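Local coordinates for protein heat-inducible transcription repressor HrcA (Thermotoga maritima, PDB 1STZ) that probably represses class I heat shock genes, the grpE-dnaK-dnaJ and groELS operons, as a DNA-binding transcription regulator, at residues V150-V155 with L182-I187; F162-L165 with S171-T174; N192-G197 with G215-I220; R198-V203 with S222-T227. All coordinates share one frame; numbering follows the deposited sequence.

Contact 1: residues V150-V155 with L182-I187; sequences VMLIPV and LNWEEI
L152 on strand 149-154 meets W184 and I187 on the first turn of helix 184-195. The contact is wholly apolar, and two strand residues carry it. L152 CD1 is the leading atom. It lies 3.6 Å from I187 CG2, the tightest approach between the two segments. The same methyl is 4.4 Å from W184 CE3, reaching the indole at a slant. In L152 the CG sits opposite the carbonyl carbon (chi1 -71°) and the chain then runs extended, which carries CD1 across to the helix. I187 answers with its short branch. Its CG2 lies opposite the backbone N and faces the strand, while CG1 takes the other direction.

P154 is two residues further on and points to the same side as L152. Its CG rests 4.1 Å from W184 CD1 and equally close to W184 CB. The proline ring and the indole pass each other in opposite directions. P154 is exposed, so this end of the contact is its outer margin, whereas L152 and W184 are buried. The carbonyl O of L182 lies 3.2 Å above one face of the indole, towards its rim.

N183 is the N-cap of the helix. Its OD1 accepts a weak bond of 3.4 Å from E186 N. F216 of helix 215-224 packs on L152, W184 and I187. The opposite side of the strand, with M151 and I153, packs against the second subunit. This is a helix laid by its N-terminal turn on the outermost strand, within this chain, of a three-stranded antiparallel sheet.

Contact 2: residues F162-L165 with S171-T174; sequences FSIL and SKVT
F162 and T174 face each other as a hydrogen-bonded antiparallel pair, and I164 and S171 form the next. Each pair has two backbone bonds, all four 3.0 Å long. Three steps from S171 to T174 face two steps from F162 to I164, so the register slips by one. This is a beta bulge, with K172 and V173 opposite S163. K172 has positive phi and psi (61° and 30°), which accommodates the extra residue. F162 O accepts from T174 N and also receives a CA-H...O contact from V173 CA at 3.4 Å. K172 O is taken by T174 OG1 at 2.8 Å, within its own strand.

The close-packed face carries F162, I164, S171 and T174. The F162 ring stands beside K172, with CE2 4.2 Å from K172 CB, and T174 CB lies at the ring edge. I164 CD1 touches K172 CG at 3.8 Å. F162 and I164 each run alongside K172. Helix 215-224 covers F162 through I220, L223 and I224.

K172 leaves only with its far end. Its packed CB and CG lead into a bend at chi2 (-64°), and NZ goes to a long, weak ion pair with E226. L165 points away from the partner strand and is partly exposed. S163 and V173 cover less area between the strands, with S163 CB 3.6 Å from S171 O. They pack instead on the second subunit, on its I161 and P175 respectively. The arrangement is a beta hairpin with a bulge in its second strand, helices on one face and a subunit interface on the other.

Contact 3: residues N192-G197 with G215-I220; sequences NFLLRG and GFLRLI
L194 and L217 meet methyl to methyl between helix 184-195 and helix 215-224. The CB of L194 points at the other helix. CG lies opposite the carbonyl carbon (chi1 -66°), and the extended second torsion pushes CD1 forward. The branch ends with CD1 4.0 Å from L217 CD1. CB, CG and CD2 meet no atom of 215-220 as closely, so the contact of this side chain rests on its CD1 methyl. Beyond the pair, the L194 side chain also packs on S210.

The two leucine side chains cross at about a right angle. L217 is bent at its second torsion, with chi2 at -83°. It also packs on Q190 and L191, one helical turn back along helix 184-195.

A second pair lies beside the first. L195 CD1 comes within 4.3 Å of I220 CG2. I220 starts towards the helix, but the end of its side chain turns elsewhere. L195 and I220 are buried, as is L217, while L194 is partly exposed.

The backbones stay well apart, with 10.5 Å between L194 CA and L217 CA. Side-chain ends therefore make the contact, and L211 packs on L195 and L217. The contact is purely dispersive and hydrophobic. It offers no polar pairing, so the relative position of the helices probably depends on the fit of these methyl groups and their apolar neighbours.

Contact 4: residues R198-V203 with S222-T227; sequences RTVGEV and SLIGET
A capped helix start meets a helix end here: the first turn of helix 200-205 packs on the last turn of helix 215-224. I224 provides the side-chain contacts from its segment. Its CG2, set opposite the backbone N, points at two valines. V203 CG1 lies 3.6 Å from I224 CG2, and V200 CG1 lies 4.2 Å from the same methyl. V203 and I224 cross at about a right angle. V203 has its CG1 opposite the backbone N (chi1 180°), which brings that methyl to the front. All three residues are buried.

The start of helix 200-205 is held by polar bonds on its other side. T199 and E202 form a capping box. E202 N donates to T199 OG1 at 3.1 Å, and T199 N donates to E202 OE1. R198 grips the same carboxylate side-on with two nitrogens. R198 NE is 3.0 Å from E202 OE1, and R198 NH2 is 3.1 Å from E202 OE2. Both oxygens are met from above the carboxylate plane, though they lie in the guanidinium plane. R198 NE and T199 N reach OE1 from opposite faces, which should limit rotation of the carboxylate.

V203 and I224 both pack on L195 of helix 184-195. I224 also touches F162 of strand 159-166. Its neighbour L223 lies over that strand and strand 169-177, so this end of helix 215-224 sits between the sheet and the short helix 200-205.

In the fold
Along the chain, strand 149-154 comes first, and contact 1 joins it to the start of helix 184-195. The loop it closes holds the hairpin of contact 2, which thus nests within it. Both reach the same three-stranded sheet and the second subunit. Helix 184-195 then opens contact 3, and helix 200-205 opens contact 4. Both return to helix 215-224, contact 3 near its start and contact 4 at its end, so the two loops cross. F162 links the levels: it packs on V150 and L152 of contact 1, I220 of contact 3 and I224 of contact 4. Helices 184-195 and 215-224 lie on the sheet, and contact 4 joins helix 200-205 to helix 215-224.

Contact 1: residues V150-V155 with L182-I187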
loop_
_atom_site.group_PDB
_atom_site.type_symbol
_atom_site.label_atom_id
_atom_site.label_comp_id
_atom_site.label_asym_id
_atom_site.label_seq_id
_atom_site.Cartn_x
_atom_site.Cartn_y
_atom_site.Cartn_z
ATOM N N VAL A 150 -16.906 25.116 -15.909
ATOM C CA VAL A 150 -16.349 24.353 -17.022
ATOM C C VAL A 150 -14.982 24.920 -17.368
ATOM O O VAL A 150 -14.862 26.099 -17.664
ATOM C CB VAL A 150 -17.238 24.425 -18.267
ATOM C CG1 VAL A 150 -16.626 23.630 -19.421
ATOM C CG2 VAL A 150 -18.637 23.929 -17.949
ATOM N N MET A 151 -13.966 24.075 -17.338
ATOM C CA MET A 151 -12.600 24.486 -17.631
ATOM C C MET A 151 -12.149 23.917 -18.975
ATOM O O MET A 151 -12.326 22.723 -19.233
ATOM C CB MET A 151 -11.653 24.001 -16.530
ATOM C CG MET A 151 -11.917 24.583 -15.141
ATOM S SD MET A 151 -12.577 23.349 -14.009
ATOM C CE MET A 151 -14.143 23.458 -14.295
ATOM N N LEU A 152 -11.621 24.789 -19.831
ATOM C CA LEU A 152 -10.880 24.413 -21.035
ATOM C C LEU A 152 -9.471 24.994 -20.979
ATOM O O LEU A 152 -9.285 26.149 -21.318
ATOM C CB LEU A 152 -11.546 24.981 -22.276
ATOM C CG LEU A 152 -12.866 24.445 -22.799
ATOM C CD1 LEU A 152 -13.160 25.156 -24.102
ATOM C CD2 LEU A 152 -12.853 22.948 -23.016
ATOM N N ILE A 153 -8.484 24.197 -20.582
ATOM C CA ILE A 153 -7.105 24.685 -20.382
ATOM C C ILE A 153 -6.139 24.305 -21.517
ATOM O O ILE A 153 -5.774 23.154 -21.644
ATOM C CB ILE A 153 -6.575 24.115 -19.052
ATOM C CG1 ILE A 153 -7.441 24.608 -17.884
ATOM C CG2 ILE A 153 -5.127 24.500 -18.837
ATOM C CD1 ILE A 153 -8.349 23.583 -17.362
ATOM N N PRO A 154 -5.701 25.248 -22.339
ATOM C CA PRO A 154 -4.687 24.921 -23.352
ATOM C C PRO A 154 -3.316 24.631 -22.721
ATOM O O PRO A 154 -2.730 25.542 -22.144
ATOM C CB PRO A 154 -4.621 26.182 -24.237
ATOM C CG PRO A 154 -5.653 27.130 -23.708
ATOM C CD PRO A 154 -6.108 26.661 -22.387
ATOM N N VAL A 155 -2.834 23.392 -22.816
ATOM C CA VAL A 155 -1.497 23.049 -22.321
ATOM C C VAL A 155 -0.425 23.228 -23.388
ATOM O O VAL A 155 0.722 23.495 -23.054
ATOM C CB VAL A 155 -1.420 21.633 -21.709
ATOM C CG1 VAL A 155 -2.334 21.534 -20.502
ATOM C CG2 VAL A 155 -1.748 20.536 -22.724
ATOM N N LEU A 182 -8.534 27.304 -32.088
ATOM C CA LEU A 182 -9.700 28.176 -31.936
ATOM C C LEU A 182 -9.451 29.062 -30.715
ATOM O O LEU A 182 -8.473 28.856 -29.993
ATOM C CB LEU A 182 -10.978 27.357 -31.755
ATOM C CG LEU A 182 -11.197 26.199 -32.733
ATOM C CD1 LEU A 182 -12.405 25.359 -32.312
ATOM C CD2 LEU A 182 -11.360 26.697 -34.160
ATOM N N ASN A 183 -10.313 30.052 -30.491
ATOM C CA ASN A 183 -10.170 30.941 -29.338
ATOM C C ASN A 183 -10.751 30.256 -28.106
ATOM O O ASN A 183 -11.971 30.194 -27.929
ATOM C CB ASN A 183 -10.841 32.295 -29.595
ATOM C CG ASN A 183 -10.362 33.375 -28.632
ATOM O OD1 ASN A 183 -10.341 33.176 -27.410
ATOM N ND2 ASN A 183 -9.979 34.519 -29.176
ATOM N N TRP A 184 -9.868 29.711 -27.271
ATOM C CA TRP A 184 -10.284 28.817 -26.200
ATOM C C TRP A 184 -10.882 29.570 -25.016
ATOM O O TRP A 184 -11.810 29.086 -24.384
ATOM C CB TRP A 184 -9.114 27.915 -25.768
ATOM C CG TRP A 184 -8.579 27.094 -26.906
ATOM C CD1 TRP A 184 -7.328 27.153 -27.446
ATOM C CD2 TRP A 184 -9.297 26.116 -27.670
ATOM N NE1 TRP A 184 -7.221 26.275 -28.498
ATOM C CE2 TRP A 184 -8.415 25.617 -28.650
ATOM C CE3 TRP A 184 -10.600 25.605 -27.623
ATOM C CZ2 TRP A 184 -8.790 24.646 -29.573
ATOM C CZ3 TRP A 184 -10.970 24.625 -28.532
ATOM C CH2 TRP A 184 -10.067 24.159 -29.494
ATOM N N GLU A 185 -10.362 30.756 -24.723
ATOM C CA GLU A 185 -10.901 31.576 -23.630
ATOM C C GLU A 185 -12.378 31.947 -23.857
ATOM O O GLU A 185 -13.179 31.958 -22.919
ATOM C CB GLU A 185 -10.075 32.857 -23.455
ATOM C CG GLU A 185 -10.108 33.388 -22.029
ATOM C CD GLU A 185 -9.178 34.563 -21.807
ATOM O OE1 GLU A 185 -9.024 35.395 -22.722
ATOM O OE2 GLU A 185 -8.595 34.640 -20.706
ATOM N N GLU A 186 -12.715 32.250 -25.108
ATOM C CA GLU A 186 -14.073 32.628 -25.480
ATOM C C GLU A 186 -14.983 31.409 -25.504
ATOM O O GLU A 186 -16.135 31.489 -25.083
ATOM C CB GLU A 186 -14.096 33.321 -26.846
ATOM C CG GLU A 186 -13.524 34.732 -26.832
ATOM C CD GLU A 186 -13.658 35.451 -28.166
ATOM O OE1 GLU A 186 -13.076 36.554 -28.311
ATOM O OE2 GLU A 186 -14.334 34.920 -29.073
ATOM N N ILE A 187 -14.472 30.285 -26.000
ATOM C CA ILE A 187 -15.260 29.055 -26.021
ATOM C C ILE A 187 -15.571 28.589 -24.599
ATOM O O ILE A 187 -16.633 28.045 -24.342
ATOM C CB ILE A 187 -14.571 27.962 -26.877
ATOM C CG1 ILE A 187 -14.702 28.330 -28.360
ATOM C CG2 ILE A 187 -15.210 26.598 -26.650
ATOM C CD1 ILE A 187 -13.882 27.478 -29.292
#

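Contact 2: residues F162-L165 with S171-T174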
loop_
_atom_site.group_PDB
_atom_site.type_symbol
_atom_site.label_atom_id
_atom_site.label_comp_id
_atom_site.label_asym_id
_atom_site.label_seq_id
_atom_site.Cartn_x
_atom_site.Cartn_y
_atom_site.Cartn_z
ATOM N N PHE A 162 -9.963 19.464 -20.852
ATOM C CA PHE A 162 -11.325 19.794 -20.475
ATOM C C PHE A 162 -11.631 19.145 -19.139
ATOM O O PHE A 162 -11.150 18.061 -18.853
ATOM C CB PHE A 162 -12.310 19.298 -21.546
ATOM C CG PHE A 162 -13.746 19.244 -21.082
ATOM C CD1 PHE A 162 -14.551 20.378 -21.120
ATOM C CD2 PHE A 162 -14.297 18.057 -20.622
ATOM C CE1 PHE A 162 -15.878 20.322 -20.699
ATOM C CE2 PHE A 162 -15.603 18.007 -20.201
ATOM C CZ PHE A 162 -16.396 19.143 -20.239
ATOM N N SER A 163 -12.458 19.803 -18.340
ATOM C CA SER A 163 -13.024 19.210 -17.135
ATOM C C SER A 163 -14.168 20.059 -16.610
ATOM O O SER A 163 -14.404 21.162 -17.080
ATOM C CB SER A 163 -11.971 19.040 -16.036
ATOM O OG SER A 163 -11.287 20.254 -15.796
ATOM N N ILE A 164 -14.920 19.513 -15.664
ATOM C CA ILE A 164 -15.949 20.285 -14.997
ATOM C C ILE A 164 -15.703 20.223 -13.511
ATOM O O ILE A 164 -15.113 19.273 -13.015
ATOM C CB ILE A 164 -17.368 19.779 -15.335
ATOM C CG1 ILE A 164 -17.577 18.344 -14.846
ATOM C CG2 ILE A 164 -17.619 19.878 -16.822
ATOM C CD1 ILE A 164 -18.975 17.819 -15.075
ATOM N N LEU A 165 -16.173 21.243 -12.817
ATOM C CA LEU A 165 -16.151 21.276 -11.370
ATOM C C LEU A 165 -17.547 20.940 -10.902
ATOM O O LEU A 165 -18.526 21.431 -11.443
ATOM C CB LEU A 165 -15.805 22.665 -10.855
ATOM C CG LEU A 165 -14.633 22.748 -9.901
ATOM C CD1 LEU A 165 -14.903 21.883 -8.667
ATOM C CD2 LEU A 165 -13.323 22.327 -10.599
ATOM N N SER A 171 -14.330 16.504 -12.298
ATOM C CA SER A 171 -14.776 15.322 -13.020
ATOM C C SER A 171 -14.605 15.490 -14.511
ATOM O O SER A 171 -14.389 16.591 -15.002
ATOM C CB SER A 171 -16.246 15.038 -12.719
ATOM O OG SER A 171 -16.487 15.154 -11.331
ATOM N N LYS A 172 -14.712 14.368 -15.208
ATOM C CA LYS A 172 -14.683 14.295 -16.660
ATOM C C LYS A 172 -13.403 14.802 -17.257
ATOM O O LYS A 172 -13.404 15.257 -18.384
ATOM C CB LYS A 172 -15.841 15.069 -17.274
ATOM C CG LYS A 172 -17.167 14.812 -16.637
ATOM C CD LYS A 172 -17.566 13.399 -16.812
ATOM C CE LYS A 172 -19.030 13.239 -16.551
ATOM N NZ LYS A 172 -19.391 11.796 -16.633
ATOM N N VAL A 173 -12.303 14.667 -16.531
ATOM C CA VAL A 173 -11.032 15.186 -16.995
ATOM C C VAL A 173 -10.605 14.465 -18.273
ATOM O O VAL A 173 -10.467 13.244 -18.302
ATOM C CB VAL A 173 -9.928 15.106 -15.918
ATOM C CG1 VAL A 173 -8.745 15.953 -16.321
ATOM C CG2 VAL A 173 -10.444 15.611 -14.604
ATOM N N THR A 174 -10.376 15.235 -19.328
ATOM C CA THR A 174 -10.204 14.673 -20.658
ATOM C C THR A 174 -9.263 15.520 -21.478
ATOM O O THR A 174 -9.624 16.613 -21.871
ATOM C CB THR A 174 -11.556 14.612 -21.384
ATOM O OG1 THR A 174 -12.497 13.842 -20.628
ATOM C CG2 THR A 174 -11.416 13.856 -22.710
#

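Contact 3: residues N192-G197 with G215-I220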
loop_
_atom_site.group_PDB
_atom_site.type_symbol
_atom_site.label_atom_id
_atom_site.label_comp_id
_atom_site.label_asym_id
_atom_site.label_seq_id
_atom_site.Cartn_x
_atom_site.Cartn_y
_atom_site.Cartn_z
ATOM N N ASN A 192 -19.463 27.955 -20.153
ATOM C CA ASN A 192 -19.901 28.326 -18.805
ATOM C C ASN A 192 -21.283 29.003 -18.762
ATOM O O ASN A 192 -22.062 28.763 -17.842
ATOM C CB ASN A 192 -18.843 29.187 -18.105
ATOM C CG ASN A 192 -17.803 28.342 -17.392
ATOM O OD1 ASN A 192 -18.114 27.688 -16.403
ATOM N ND2 ASN A 192 -16.577 28.318 -17.912
ATOM N N PHE A 193 -21.590 29.819 -19.765
ATOM C CA PHE A 193 -22.916 30.425 -19.890
ATOM C C PHE A 193 -23.983 29.360 -20.045
ATOM O O PHE A 193 -25.039 29.455 -19.437
ATOM C CB PHE A 193 -22.988 31.346 -21.110
ATOM C CG PHE A 193 -22.126 32.570 -21.012
ATOM C CD1 PHE A 193 -21.809 33.293 -22.162
ATOM C CD2 PHE A 193 -21.626 33.012 -19.782
ATOM C CE1 PHE A 193 -21.018 34.420 -22.087
ATOM C CE2 PHE A 193 -20.838 34.152 -19.708
ATOM C CZ PHE A 193 -20.539 34.855 -20.857
ATOM N N LEU A 194 -23.684 28.348 -20.857
ATOM C CA LEU A 194 -24.632 27.286 -21.202
ATOM C C LEU A 194 -24.811 26.233 -20.128
ATOM O O LEU A 194 -25.893 25.662 -19.990
ATOM C CB LEU A 194 -24.166 26.576 -22.472
ATOM C CG LEU A 194 -24.180 27.413 -23.748
ATOM C CD1 LEU A 194 -23.470 26.676 -24.872
ATOM C CD2 LEU A 194 -25.618 27.763 -24.148
ATOM N N LEU A 195 -23.747 25.956 -19.380
ATOM C CA LEU A 195 -23.690 24.768 -18.541
ATOM C C LEU A 195 -23.670 25.016 -17.048
ATOM O O LEU A 195 -24.069 24.148 -16.280
ATOM C CB LEU A 195 -22.463 23.947 -18.920
ATOM C CG LEU A 195 -22.522 23.296 -20.297
ATOM C CD1 LEU A 195 -21.238 22.571 -20.546
ATOM C CD2 LEU A 195 -23.698 22.338 -20.394
ATOM N N ARG A 196 -23.167 26.172 -16.635
ATOM C CA ARG A 196 -23.048 26.527 -15.226
ATOM C C ARG A 196 -24.422 26.688 -14.590
ATOM O O ARG A 196 -25.245 27.426 -15.099
ATOM C CB ARG A 196 -22.280 27.845 -15.122
ATOM C CG ARG A 196 -21.928 28.302 -13.740
ATOM C CD ARG A 196 -21.069 29.561 -13.760
ATOM N NE ARG A 196 -19.639 29.260 -13.665
ATOM C CZ ARG A 196 -18.676 30.175 -13.755
ATOM N NH1 ARG A 196 -18.971 31.457 -13.957
ATOM N NH2 ARG A 196 -17.406 29.803 -13.633
ATOM N N GLY A 197 -24.671 25.997 -13.485
ATOM C CA GLY A 197 -25.989 26.008 -12.863
ATOM C C GLY A 197 -26.900 24.887 -13.346
ATOM O O GLY A 197 -27.913 24.591 -12.717
ATOM N N GLY A 215 -19.173 21.738 -33.870
ATOM C CA GLY A 215 -18.499 20.455 -33.769
ATOM C C GLY A 215 -17.794 20.253 -32.442
ATOM O O GLY A 215 -17.807 19.156 -31.899
ATOM N N PHE A 216 -17.170 21.312 -31.933
ATOM C CA PHE A 216 -16.480 21.251 -30.650
ATOM C C PHE A 216 -17.472 21.127 -29.497
ATOM O O PHE A 216 -17.222 20.400 -28.544
ATOM C CB PHE A 216 -15.578 22.469 -30.437
ATOM C CG PHE A 216 -14.693 22.348 -29.223
ATOM C CD1 PHE A 216 -13.525 21.603 -29.275
ATOM C CD2 PHE A 216 -15.047 22.947 -28.029
ATOM C CE1 PHE A 216 -12.720 21.473 -28.166
ATOM C CE2 PHE A 216 -14.251 22.812 -26.910
ATOM C CZ PHE A 216 -13.086 22.072 -26.974
ATOM N N LEU A 217 -18.591 21.835 -29.600
ATOM C CA LEU A 217 -19.641 21.790 -28.589
ATOM C C LEU A 217 -20.285 20.401 -28.520
ATOM O O LEU A 217 -20.699 19.954 -27.449
ATOM C CB LEU A 217 -20.694 22.873 -28.860
ATOM C CG LEU A 217 -20.427 24.266 -28.269
ATOM C CD1 LEU A 217 -20.872 24.313 -26.812
ATOM C CD2 LEU A 217 -18.962 24.662 -28.345
ATOM N N ARG A 218 -20.343 19.718 -29.660
ATOM C CA ARG A 218 -20.831 18.336 -29.731
ATOM C C ARG A 218 -19.867 17.388 -29.021
ATOM O O ARG A 218 -20.283 16.409 -28.407
ATOM C CB ARG A 218 -20.971 17.901 -31.195
ATOM C CG ARG A 218 -22.254 17.144 -31.540
ATOM C CD ARG A 218 -22.497 17.023 -33.057
ATOM N NE ARG A 218 -22.319 18.312 -33.719
ATOM C CZ ARG A 218 -21.964 18.489 -34.991
ATOM N NH1 ARG A 218 -21.754 17.457 -35.804
ATOM N NH2 ARG A 218 -21.824 19.725 -35.459
ATOM N N LEU A 219 -18.575 17.676 -29.140
ATOM C CA LEU A 219 -17.542 16.907 -28.454
ATOM C C LEU A 219 -17.755 17.014 -26.957
ATOM O O LEU A 219 -17.770 16.000 -26.258
ATOM C CB LEU A 219 -16.143 17.428 -28.819
ATOM C CG LEU A 219 -14.939 16.469 -28.849
ATOM C CD1 LEU A 219 -13.625 17.234 -28.630
ATOM C CD2 LEU A 219 -15.052 15.325 -27.865
ATOM N N ILE A 220 -17.940 18.241 -26.473
ATOM C CA ILE A 220 -18.144 18.484 -25.040
ATOM C C ILE A 220 -19.376 17.753 -24.513
ATOM O O ILE A 220 -19.330 17.188 -23.423
ATOM C CB ILE A 220 -18.199 20.021 -24.718
ATOM C CG1 ILE A 220 -16.841 20.511 -24.216
ATOM C CG2 ILE A 220 -19.257 20.344 -23.654
ATOM C CD1 ILE A 220 -15.735 20.413 -25.231
#

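Contact 4: residues R198-V203 with S222-T227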
loop_
_atom_site.group_PDB
_atom_site.type_symbol
_atom_site.label_atom_id
_atom_site.label_comp_id
_atom_site.label_asym_id
_atom_site.label_seq_id
_atom_site.Cartn_x
_atom_site.Cartn_y
_atom_site.Cartn_z
ATOM N N ARG A 198 -26.533 24.252 -14.455
ATOM C CA ARG A 198 -27.276 23.119 -14.993
ATOM C C ARG A 198 -26.668 21.855 -14.444
ATOM O O ARG A 198 -25.503 21.849 -14.070
ATOM C CB ARG A 198 -27.203 23.135 -16.510
ATOM C CG ARG A 198 -27.478 24.509 -17.061
ATOM C CD ARG A 198 -28.566 24.605 -18.071
ATOM N NE ARG A 198 -29.791 23.883 -17.738
ATOM C CZ ARG A 198 -30.894 23.982 -18.465
ATOM N NH1 ARG A 198 -30.919 24.785 -19.518
ATOM N NH2 ARG A 198 -31.981 23.299 -18.140
ATOM N N THR A 199 -27.443 20.780 -14.382
ATOM C CA THR A 199 -26.938 19.515 -13.845
ATOM C C THR A 199 -26.422 18.584 -14.942
ATOM O O THR A 199 -26.724 18.769 -16.099
ATOM C CB THR A 199 -27.998 18.804 -12.979
ATOM O OG1 THR A 199 -29.047 18.285 -13.798
ATOM C CG2 THR A 199 -28.704 19.791 -12.046
ATOM N N VAL A 200 -25.609 17.606 -14.560
ATOM C CA VAL A 200 -25.107 16.603 -15.487
ATOM C C VAL A 200 -26.301 15.813 -16.027
ATOM O O VAL A 200 -26.320 15.454 -17.188
ATOM C CB VAL A 200 -24.090 15.666 -14.818
ATOM C CG1 VAL A 200 -23.672 14.529 -15.758
ATOM C CG2 VAL A 200 -22.851 16.453 -14.371
ATOM N N GLY A 201 -27.300 15.579 -15.181
ATOM C CA GLY A 201 -28.539 14.906 -15.583
ATOM C C GLY A 201 -29.282 15.637 -16.686
ATOM O O GLY A 201 -29.836 15.026 -17.588
ATOM N N GLU A 202 -29.279 16.958 -16.634
ATOM C CA GLU A 202 -29.885 17.749 -17.693
ATOM C C GLU A 202 -29.164 17.594 -19.031
ATOM O O GLU A 202 -29.819 17.517 -20.075
ATOM C CB GLU A 202 -29.949 19.217 -17.289
ATOM C CG GLU A 202 -31.011 19.480 -16.235
ATOM C CD GLU A 202 -31.123 20.949 -15.872
ATOM O OE1 GLU A 202 -30.074 21.630 -15.778
ATOM O OE2 GLU A 202 -32.265 21.417 -15.676
ATOM N N VAL A 203 -27.826 17.555 -18.990
ATOM C CA VAL A 203 -27.007 17.326 -20.191
ATOM C C VAL A 203 -27.280 15.927 -20.790
ATOM O O VAL A 203 -27.451 15.789 -21.999
ATOM C CB VAL A 203 -25.476 17.513 -19.904
ATOM C CG1 VAL A 203 -24.658 17.263 -21.165
ATOM C CG2 VAL A 203 -25.187 18.917 -19.372
ATOM N N SER A 222 -20.681 14.970 -25.617
ATOM C CA SER A 222 -20.385 13.534 -25.508
ATOM C C SER A 222 -19.443 13.203 -24.344
ATOM O O SER A 222 -19.527 12.108 -23.780
ATOM C CB SER A 222 -19.824 12.981 -26.824
ATOM O OG SER A 222 -18.558 13.540 -27.137
ATOM N N LEU A 223 -18.562 14.137 -23.973
ATOM C CA LEU A 223 -17.643 13.917 -22.852
ATOM C C LEU A 223 -18.366 13.990 -21.511
ATOM O O LEU A 223 -18.138 13.161 -20.642
ATOM C CB LEU A 223 -16.480 14.915 -22.865
ATOM C CG LEU A 223 -15.509 14.790 -24.043
ATOM C CD1 LEU A 223 -14.484 15.914 -23.986
ATOM C CD2 LEU A 223 -14.832 13.410 -24.047
ATOM N N ILE A 224 -19.232 14.985 -21.354
ATOM C CA ILE A 224 -20.055 15.123 -20.155
ATOM C C ILE A 224 -21.079 14.000 -20.108
ATOM O O ILE A 224 -21.274 13.356 -19.069
ATOM C CB ILE A 224 -20.774 16.488 -20.138
ATOM C CG1 ILE A 224 -19.755 17.612 -19.968
ATOM C CG2 ILE A 224 -21.808 16.538 -19.004
ATOM C CD1 ILE A 224 -20.252 18.951 -20.365
ATOM N N GLY A 225 -21.722 13.770 -21.250
ATOM C CA GLY A 225 -22.721 12.728 -21.387
ATOM C C GLY A 225 -22.128 11.367 -21.714
ATOM O O GLY A 225 -22.823 10.518 -22.267
ATOM N N GLU A 226 -20.854 11.151 -21.372
ATOM C CA GLU A 226 -20.208 9.858 -21.580
ATOM C C GLU A 226 -21.029 8.803 -20.848
ATOM O O GLU A 226 -21.452 9.025 -19.714
ATOM C CB GLU A 226 -18.745 9.874 -21.081
ATOM C CG GLU A 226 -18.563 10.003 -19.560
ATOM C CD GLU A 226 -17.129 10.350 -19.121
ATOM O OE1 GLU A 226 -16.345 10.881 -19.951
ATOM O OE2 GLU A 226 -16.780 10.117 -17.927
ATOM N N THR A 227 -21.291 7.679 -21.510
ATOM C CA THR A 227 -21.934 6.551 -20.853
ATOM C C THR A 227 -21.135 6.115 -19.625
ATOM O O THR A 227 -20.006 5.611 -19.753
ATOM C CB THR A 227 -22.088 5.368 -21.814
ATOM O OG1 THR A 227 -23.148 5.636 -22.751
ATOM C CG2 THR A 227 -22.520 4.099 -21.049
#